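Local coordinates for putative lipoprotein (Campylobacter jejuni subsp. jejuni, PDB 2G5G) that binds heme as a cofacial pair, linked to its dimerization, and probably serves in bacterial heme transport, at residues L82-A96 against N110-Y123. Sequence-based numbering, arbitrary orientation.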
# COMPACT_ATOMS: atom_id res chain seq x y z
N LEU A 82 -0.80 3.82 -23.06
CA LEU A 82 0.27 3.77 -22.07
C LEU A 82 -0.25 3.25 -20.75
O LEU A 82 -1.18 3.82 -20.16
CB LEU A 82 0.94 5.15 -21.90
CG LEU A 82 1.77 5.74 -23.06
CD1 LEU A 82 2.26 7.16 -22.74
CD2 LEU A 82 2.93 4.85 -23.44
N GLU A 83 0.35 2.15 -20.27
CA GLU A 83 0.08 1.70 -18.91
C GLU A 83 0.34 2.88 -17.94
O GLU A 83 -0.27 2.94 -16.87
CB GLU A 83 1.02 0.54 -18.52
CG GLU A 83 0.90 0.09 -17.03
CD GLU A 83 1.99 -0.91 -16.58
OE1 GLU A 83 2.86 -1.28 -17.39
OE2 GLU A 83 1.96 -1.29 -15.41
N MSE A 84 1.22 3.80 -18.31
CA MSE A 84 1.56 4.85 -17.31
C MSE A 84 0.57 5.99 -17.15
O MSE A 84 0.71 6.81 -16.25
CB MSE A 84 3.02 5.34 -17.29
CG MSE A 84 3.93 5.26 -18.51
SE MSE A 84 4.06 3.69 -19.72
CE MSE A 84 4.28 2.16 -18.49
N LEU A 85 -0.47 6.00 -17.98
CA LEU A 85 -1.55 6.98 -17.81
C LEU A 85 -2.86 6.29 -17.63
O LEU A 85 -3.12 5.25 -18.27
CB LEU A 85 -1.58 7.95 -19.00
CG LEU A 85 -0.37 8.86 -19.09
CD1 LEU A 85 -0.22 9.52 -20.44
CD2 LEU A 85 -0.44 9.93 -17.98
N ALA A 86 -3.69 6.84 -16.76
CA ALA A 86 -5.02 6.29 -16.54
C ALA A 86 -6.00 6.66 -17.65
O ALA A 86 -5.89 7.74 -18.23
CB ALA A 86 -5.58 6.73 -15.17
N SER A 87 -6.95 5.76 -17.93
CA SER A 87 -7.97 5.98 -18.98
C SER A 87 -8.94 7.12 -18.60
O SER A 87 -9.51 7.78 -19.48
CB SER A 87 -8.75 4.69 -19.24
OG SER A 87 -9.57 4.35 -18.15
N THR A 88 -9.11 7.33 -17.30
CA THR A 88 -9.85 8.48 -16.73
C THR A 88 -9.27 9.85 -17.14
O THR A 88 -9.96 10.87 -17.01
CB THR A 88 -9.86 8.43 -15.18
OG1 THR A 88 -8.51 8.35 -14.71
CG2 THR A 88 -10.65 7.25 -14.69
N GLU A 89 -8.03 9.87 -17.61
CA GLU A 89 -7.33 11.08 -18.00
C GLU A 89 -7.58 11.50 -19.45
O GLU A 89 -7.05 12.51 -19.90
CB GLU A 89 -5.82 10.87 -17.81
CG GLU A 89 -5.06 12.02 -17.18
CD GLU A 89 -5.44 12.24 -15.72
OE1 GLU A 89 -5.90 11.28 -15.06
OE2 GLU A 89 -5.28 13.37 -15.23
N GLN A 90 -8.37 10.73 -20.20
CA GLN A 90 -8.43 10.90 -21.65
C GLN A 90 -8.88 12.29 -22.11
O GLN A 90 -8.29 12.88 -23.03
CB GLN A 90 -9.27 9.80 -22.32
CG GLN A 90 -8.96 9.67 -23.82
CD GLN A 90 -7.49 9.42 -24.09
OE1 GLN A 90 -6.87 8.57 -23.44
NE2 GLN A 90 -6.93 10.14 -25.05
N ASN A 91 -9.91 12.83 -21.47
CA ASN A 91 -10.35 14.20 -21.80
C ASN A 91 -9.19 15.17 -21.74
O ASN A 91 -8.96 15.92 -22.68
CB ASN A 91 -11.48 14.66 -20.88
CG ASN A 91 -12.78 13.95 -21.17
OD1 ASN A 91 -13.02 13.48 -22.30
ND2 ASN A 91 -13.64 13.86 -20.15
N HIS A 92 -8.42 15.10 -20.66
CA HIS A 92 -7.22 15.91 -20.50
C HIS A 92 -6.19 15.62 -21.58
O HIS A 92 -5.61 16.53 -22.13
CB HIS A 92 -6.62 15.71 -19.09
CG HIS A 92 -5.55 16.70 -18.74
ND1 HIS A 92 -5.84 18.00 -18.36
CD2 HIS A 92 -4.20 16.59 -18.72
CE1 HIS A 92 -4.70 18.65 -18.12
NE2 HIS A 92 -3.70 17.82 -18.35
N LEU A 93 -5.97 14.34 -21.89
CA LEU A 93 -5.03 13.93 -22.93
C LEU A 93 -5.44 14.35 -24.35
O LEU A 93 -4.58 14.63 -25.19
CB LEU A 93 -4.81 12.40 -22.87
CG LEU A 93 -4.23 11.90 -21.54
CD1 LEU A 93 -4.31 10.35 -21.46
CD2 LEU A 93 -2.80 12.44 -21.32
N ASP A 94 -6.73 14.33 -24.63
CA ASP A 94 -7.27 14.77 -25.94
C ASP A 94 -6.97 16.27 -26.17
O ASP A 94 -6.60 16.69 -27.28
CB ASP A 94 -8.79 14.52 -26.00
CG ASP A 94 -9.16 13.04 -26.07
OD1 ASP A 94 -8.30 12.21 -26.45
OD2 ASP A 94 -10.33 12.71 -25.75
N LYS A 95 -7.07 17.05 -25.09
CA LYS A 95 -6.67 18.48 -25.10
C LYS A 95 -5.21 18.66 -25.45
O LYS A 95 -4.88 19.50 -26.28
CB LYS A 95 -6.98 19.14 -23.76
CG LYS A 95 -8.46 19.08 -23.42
CD LYS A 95 -8.82 19.85 -22.14
CE LYS A 95 -10.33 20.05 -22.07
NZ LYS A 95 -10.77 20.24 -20.66
N ALA A 96 -4.33 17.86 -24.85
CA ALA A 96 -2.91 17.86 -25.20
C ALA A 96 -2.67 17.50 -26.66
O ALA A 96 -1.84 18.11 -27.34
CB ALA A 96 -2.12 16.94 -24.27
N ASN A 110 3.56 18.33 -17.92
CA ASN A 110 2.45 19.04 -17.30
C ASN A 110 1.16 18.91 -18.13
O ASN A 110 0.06 18.78 -17.58
CB ASN A 110 2.85 20.50 -17.06
CG ASN A 110 4.13 20.65 -16.21
OD1 ASN A 110 4.06 21.01 -15.02
ND2 ASN A 110 5.29 20.38 -16.82
N ALA A 111 1.32 18.94 -19.45
CA ALA A 111 0.20 18.78 -20.38
C ALA A 111 -0.46 17.41 -20.22
O ALA A 111 -1.69 17.30 -20.27
CB ALA A 111 0.68 18.98 -21.82
N LEU A 112 0.36 16.38 -20.00
CA LEU A 112 -0.12 15.00 -19.94
C LEU A 112 -0.55 14.65 -18.54
O LEU A 112 -1.07 13.56 -18.30
CB LEU A 112 0.97 14.02 -20.40
CG LEU A 112 1.57 14.18 -21.79
CD1 LEU A 112 2.75 13.24 -21.98
CD2 LEU A 112 0.51 13.98 -22.88
N ASN A 113 -0.34 15.57 -17.61
CA ASN A 113 -0.54 15.28 -16.20
C ASN A 113 0.23 14.01 -15.75
O ASN A 113 -0.29 13.17 -15.01
CB ASN A 113 -2.03 15.13 -15.89
CG ASN A 113 -2.32 15.31 -14.45
OD1 ASN A 113 -1.59 16.00 -13.75
ND2 ASN A 113 -3.39 14.68 -13.97
N TRP A 114 1.47 13.89 -16.22
CA TRP A 114 2.30 12.72 -15.93
C TRP A 114 2.28 12.43 -14.44
O TRP A 114 2.38 13.36 -13.63
CB TRP A 114 3.74 12.96 -16.39
CG TRP A 114 4.53 11.70 -16.47
CD1 TRP A 114 5.44 11.23 -15.56
CD2 TRP A 114 4.47 10.72 -17.52
NE1 TRP A 114 5.96 10.03 -15.99
CE2 TRP A 114 5.37 9.68 -17.18
CE3 TRP A 114 3.73 10.61 -18.71
CZ2 TRP A 114 5.57 8.56 -17.98
CZ3 TRP A 114 3.93 9.49 -19.51
CH2 TRP A 114 4.84 8.48 -19.14
N ASP A 115 2.14 11.16 -14.09
CA ASP A 115 2.19 10.70 -12.70
C ASP A 115 3.63 10.37 -12.35
O ASP A 115 4.31 9.65 -13.08
CB ASP A 115 1.30 9.47 -12.46
CG ASP A 115 1.06 9.19 -10.98
OD1 ASP A 115 2.00 9.38 -10.17
OD2 ASP A 115 -0.07 8.77 -10.62
N LYS A 116 4.10 10.91 -11.23
CA LYS A 116 5.52 10.78 -10.90
C LYS A 116 5.92 9.43 -10.32
O LYS A 116 7.12 9.14 -10.24
CB LYS A 116 6.04 11.97 -10.08
CG LYS A 116 6.65 13.07 -10.97
CD LYS A 116 5.62 13.69 -11.94
CE LYS A 116 6.28 14.44 -13.07
NZ LYS A 116 7.12 13.56 -13.94
N VAL A 117 4.94 8.58 -9.98
CA VAL A 117 5.24 7.15 -9.76
C VAL A 117 6.03 6.52 -10.94
O VAL A 117 6.76 5.54 -10.74
CB VAL A 117 3.99 6.29 -9.37
CG1 VAL A 117 3.30 6.88 -8.17
CG2 VAL A 117 3.00 6.15 -10.52
N TRP A 118 5.90 7.10 -12.13
CA TRP A 118 6.63 6.68 -13.32
C TRP A 118 7.73 7.68 -13.57
O TRP A 118 7.46 8.83 -13.92
CB TRP A 118 5.68 6.60 -14.53
CG TRP A 118 4.55 5.63 -14.34
CD1 TRP A 118 3.29 5.91 -13.91
CD2 TRP A 118 4.60 4.21 -14.56
NE1 TRP A 118 2.55 4.75 -13.84
CE2 TRP A 118 3.34 3.69 -14.23
CE3 TRP A 118 5.60 3.33 -15.01
CZ2 TRP A 118 3.03 2.33 -14.35
CZ3 TRP A 118 5.30 1.98 -15.12
CH2 TRP A 118 4.02 1.49 -14.79
N LYS A 119 8.99 7.27 -13.40
CA LYS A 119 10.12 8.21 -13.51
C LYS A 119 10.26 8.77 -14.91
O LYS A 119 10.62 8.03 -15.85
CB LYS A 119 11.46 7.57 -13.09
CG LYS A 119 11.54 7.18 -11.63
CD LYS A 119 12.81 6.37 -11.35
CE LYS A 119 12.90 6.03 -9.85
NZ LYS A 119 14.17 5.31 -9.50
N TRP A 120 10.04 10.08 -15.05
CA TRP A 120 10.03 10.73 -16.34
C TRP A 120 11.24 10.38 -17.18
O TRP A 120 11.11 10.17 -18.39
CB TRP A 120 9.85 12.25 -16.22
CG TRP A 120 9.85 12.96 -17.56
CD1 TRP A 120 10.77 13.87 -18.01
CD2 TRP A 120 8.89 12.80 -18.62
NE1 TRP A 120 10.45 14.27 -19.30
CE2 TRP A 120 9.30 13.64 -19.69
CE3 TRP A 120 7.72 12.02 -18.77
CZ2 TRP A 120 8.57 13.73 -20.89
CZ3 TRP A 120 7.01 12.11 -19.96
CH2 TRP A 120 7.44 12.96 -21.00
N LYS A 121 12.41 10.30 -16.53
CA LYS A 121 13.68 9.94 -17.17
C LYS A 121 13.57 8.67 -18.03
O LYS A 121 14.14 8.58 -19.12
CB LYS A 121 14.79 9.74 -16.11
CG LYS A 121 15.97 8.86 -16.58
CD LYS A 121 17.29 9.17 -15.84
CE LYS A 121 18.02 10.35 -16.51
NZ LYS A 121 18.68 11.24 -15.51
N ASP A 122 12.81 7.71 -17.51
CA ASP A 122 12.64 6.40 -18.13
C ASP A 122 11.59 6.39 -19.25
O ASP A 122 11.36 5.35 -19.88
CB ASP A 122 12.25 5.38 -17.06
CG ASP A 122 13.39 5.07 -16.10
OD1 ASP A 122 14.55 5.26 -16.51
OD2 ASP A 122 13.12 4.62 -14.97
N TYR A 123 10.96 7.55 -19.47
CA TYR A 123 9.84 7.66 -20.42
C TYR A 123 9.97 8.82 -21.41
O TYR A 123 9.33 8.81 -22.45
CB TYR A 123 8.50 7.65 -19.66
CG TYR A 123 8.32 6.30 -19.04
CD1 TYR A 123 8.67 6.06 -17.70
CD2 TYR A 123 7.88 5.21 -19.81
CE1 TYR A 123 8.56 4.79 -17.13
CE2 TYR A 123 7.77 3.93 -19.25
CZ TYR A 123 8.11 3.73 -17.91
OH TYR A 123 7.99 2.49 -17.36
O HOH W 1 -0.85 4.28 -13.84
O HOH W 2 2.12 8.96 -15.77
O HOH W 3 -4.16 18.58 -21.14
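Met84, a selenomethionine just past the end of strand 78-82, packs among three aromatic side chains of 110-123. Its CB lies over the face of the five-membered ring of Trp118, a CH-pi contact. CG lies 3.4 Å from CH2 of Trp114, the two side chains running side by side, and it also sits over a face of Tyr123. The bend at chi2 (-44°) brings SE 3.7 Å from CE2 of Tyr123, an oblique Met-aromatic contact, and a further bend at chi3 turns CE back to 3.5 Å from CZ3 of Trp118. Trp118 meets Glu83 at its edge: OE2 lies 3.5 Å from CH2, the carboxylate plane turned 71° from the ring, while OE1 accepts from the backbone N of Gly220.

Trp114 is fixed from within its own segment, since its NE1 donates to Trp118 O (2.8 Å). Over one of its faces lies a water that links Met84 O to Asp115 N; over the other lies Trp120.

Further along, Asn113 closes helix 108-111 in a Schellman motif, and its ND2 donates to Glu89 OE2 (2.6 Å, 161°), in the amide plane but from above the carboxylate. His92 reaches the same helix end, where a second water donates to the backbone O of both His92 and Ala111. Leu93 and Ala96 pack on CD2 of Leu112.

The contact thus joins a strand end and helix 90-98 to the loop running into helix 124-131. The side chain of Trp118 lies about 6 Å from a bound heme. Dispersion from several sides holds Met84, water satisfies its backbone O, and the directional Asn113-Glu89 bond ties the end of helix 108-111 to the start of helix 90-98.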